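Local coordinates for protein putative tRNA (Adenine(37)-N6)-methyltransferase (PDB 7BU1) that probably methylates N6-threonylcarbamoyladenosine at position 37 of tRNA, using S-adenosylmethionine as the methyl donor, at residues R29-A34 / G124-D129. Sequence-based numbering, arbitrary orientation.
Sequences RQPLLA and GIDLLD. With SAM (S-adenosylmethionine), chain D.
Pro31 packs against the 124-129 loop through CB and CG, with CB 3.4 Å from Gly124 O and 3.5 Å from Asp126 CB, while CG rests against the CB and CG of Asp126. The Pro31 and Asp126 side chains run side by side in the same direction, so the proline flanks the stem of the carboxylate. Leu32 adds a looser contact through CD2, 4.0 Å from Gly124 O. At the end of the 29-34 segment, Ala34 O receives a nearly straight CA-H...O contact from Gly124 CA (3.3 Å, 163° at the hydrogen). Gly124 has a positive phi of 69°, a backbone conformation that favours glycine.

Asp126 carries the contact on to the cofactor. With CG set between its backbone N and carbonyl carbon (chi1 60°), OD2 accepts a 2.8 Å hydrogen bond from the amino N of S-adenosylmethionine. OD1 is bonded to Ser108 OG, which also bonds the cofactor, so partners at both oxygens restrain the carboxylate's rotation. The acidic group probably favours a protonated cofactor amine. At the adenine end, Leu128 N lies 3.1 Å from N7 of S-adenosylmethionine, and the Leu128 side chain packs along the base.

In the second shell, a backbone hydrogen bond links Ile125 to Ala37, and the 3-10 turn at 31-33 presents Pro31 and Leu32; Leu32 also packs on Val146 of the second subunit. The two loops, following strands 15-19 and 119-123 of the closed antiparallel barrel, thus meet beside the S-adenosylmethionine pocket of the TrmO N-terminal domain.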
# COMPACT_ATOMS: atom_id res chain seq x y z
N ARG B 29 5.99 16.22 0.46
CA ARG B 29 5.49 15.36 1.53
C ARG B 29 4.06 14.90 1.26
O ARG B 29 3.69 13.79 1.67
CB ARG B 29 5.59 16.09 2.87
N GLN B 30 3.25 15.74 0.59
CA GLN B 30 1.94 15.34 0.06
C GLN B 30 2.02 15.24 -1.46
O GLN B 30 1.57 16.16 -2.16
CB GLN B 30 0.85 16.33 0.44
N PRO B 31 2.56 14.13 -2.00
CA PRO B 31 2.76 14.07 -3.46
C PRO B 31 1.48 14.18 -4.27
O PRO B 31 1.45 14.92 -5.26
CB PRO B 31 3.44 12.70 -3.67
CG PRO B 31 3.09 11.91 -2.44
CD PRO B 31 3.08 12.92 -1.33
N LEU B 32 0.40 13.52 -3.85
CA LEU B 32 -0.81 13.55 -4.67
C LEU B 32 -1.45 14.93 -4.72
O LEU B 32 -2.37 15.14 -5.53
CB LEU B 32 -1.84 12.53 -4.19
CG LEU B 32 -1.69 11.07 -4.64
CD1 LEU B 32 -2.83 10.25 -4.06
CD2 LEU B 32 -1.62 10.92 -6.15
N LEU B 33 -1.01 15.87 -3.90
CA LEU B 33 -1.41 17.26 -4.08
C LEU B 33 -0.42 18.05 -4.94
O LEU B 33 -0.62 19.25 -5.15
CB LEU B 33 -1.59 17.97 -2.72
CG LEU B 33 -3.05 18.08 -2.28
CD1 LEU B 33 -3.66 16.68 -2.18
CD2 LEU B 33 -3.20 18.85 -0.96
N ALA B 34 0.63 17.39 -5.46
CA ALA B 34 1.48 17.96 -6.49
C ALA B 34 1.22 17.21 -7.79
O ALA B 34 2.07 16.43 -8.25
CB ALA B 34 2.96 17.87 -6.10
N GLY B 124 1.72 13.07 -9.99
CA GLY B 124 1.64 13.19 -8.55
C GLY B 124 2.59 12.28 -7.80
O GLY B 124 2.23 11.75 -6.74
N ILE B 125 3.80 12.10 -8.33
CA ILE B 125 4.76 11.15 -7.80
C ILE B 125 5.62 11.79 -6.72
O ILE B 125 5.83 13.01 -6.68
CB ILE B 125 5.66 10.60 -8.93
CG1 ILE B 125 6.54 11.72 -9.48
CG2 ILE B 125 4.82 9.99 -10.04
CD1 ILE B 125 7.53 11.27 -10.51
N ASP B 126 6.17 10.95 -5.85
CA ASP B 126 7.13 11.36 -4.83
C ASP B 126 8.44 10.59 -5.00
O ASP B 126 9.17 10.38 -4.03
CB ASP B 126 6.57 11.16 -3.43
CG ASP B 126 6.19 9.70 -3.13
OD1 ASP B 126 6.00 8.93 -4.09
OD2 ASP B 126 6.10 9.32 -1.95
N LEU B 127 8.74 10.15 -6.22
CA LEU B 127 9.83 9.22 -6.48
C LEU B 127 11.00 9.90 -7.15
O LEU B 127 10.83 10.69 -8.09
CB LEU B 127 9.35 8.07 -7.37
CG LEU B 127 8.09 7.35 -6.93
CD1 LEU B 127 7.90 6.09 -7.78
CD2 LEU B 127 8.18 7.00 -5.44
N LEU B 128 12.20 9.56 -6.69
CA LEU B 128 13.42 10.09 -7.27
C LEU B 128 13.63 9.56 -8.68
O LEU B 128 13.16 8.48 -9.04
CB LEU B 128 14.63 9.73 -6.41
CG LEU B 128 15.12 10.74 -5.38
CD1 LEU B 128 16.38 10.19 -4.72
CD2 LEU B 128 15.39 12.09 -6.03
N ASP B 129 14.36 10.33 -9.48
CA ASP B 129 14.75 9.84 -10.79
C ASP B 129 15.63 8.62 -10.65
O ASP B 129 16.49 8.56 -9.77
CB ASP B 129 15.49 10.93 -11.57
CG ASP B 129 15.74 10.54 -13.01
OD1 ASP B 129 14.76 10.30 -13.74
OD2 ASP B 129 16.91 10.44 -13.41
N SAM D . 5.31 7.24 -0.18
CA SAM D . 6.57 6.48 -0.04
C SAM D . 6.43 5.43 1.07
O SAM D . 7.12 4.40 0.96
OXT SAM D . 5.63 5.66 1.99
CB SAM D . 7.77 7.40 0.26
CG SAM D . 7.59 8.11 1.61
SD SAM D . 9.08 9.10 1.99
CE SAM D . 8.91 9.77 3.63
C5' SAM D . 9.23 10.52 0.87
C4' SAM D . 10.66 10.59 0.36
O4' SAM D . 10.89 9.45 -0.46
C3' SAM D . 10.75 11.63 -0.69
O3' SAM D . 10.80 12.94 -0.15
C2' SAM D . 12.04 11.27 -1.37
O2' SAM D . 13.13 12.02 -0.85
C1' SAM D . 12.19 9.81 -0.94
N9 SAM D . 12.61 8.96 -2.06
C8 SAM D . 11.93 8.85 -3.20
N7 SAM D . 12.61 8.02 -3.98
C5 SAM D . 13.70 7.62 -3.33
C6 SAM D . 14.68 6.79 -3.67
N6 SAM D . 14.60 6.23 -4.89
N1 SAM D . 15.70 6.53 -2.84
C2 SAM D . 15.72 7.14 -1.59
N3 SAM D . 14.67 8.00 -1.26
C4 SAM D . 13.69 8.21 -2.13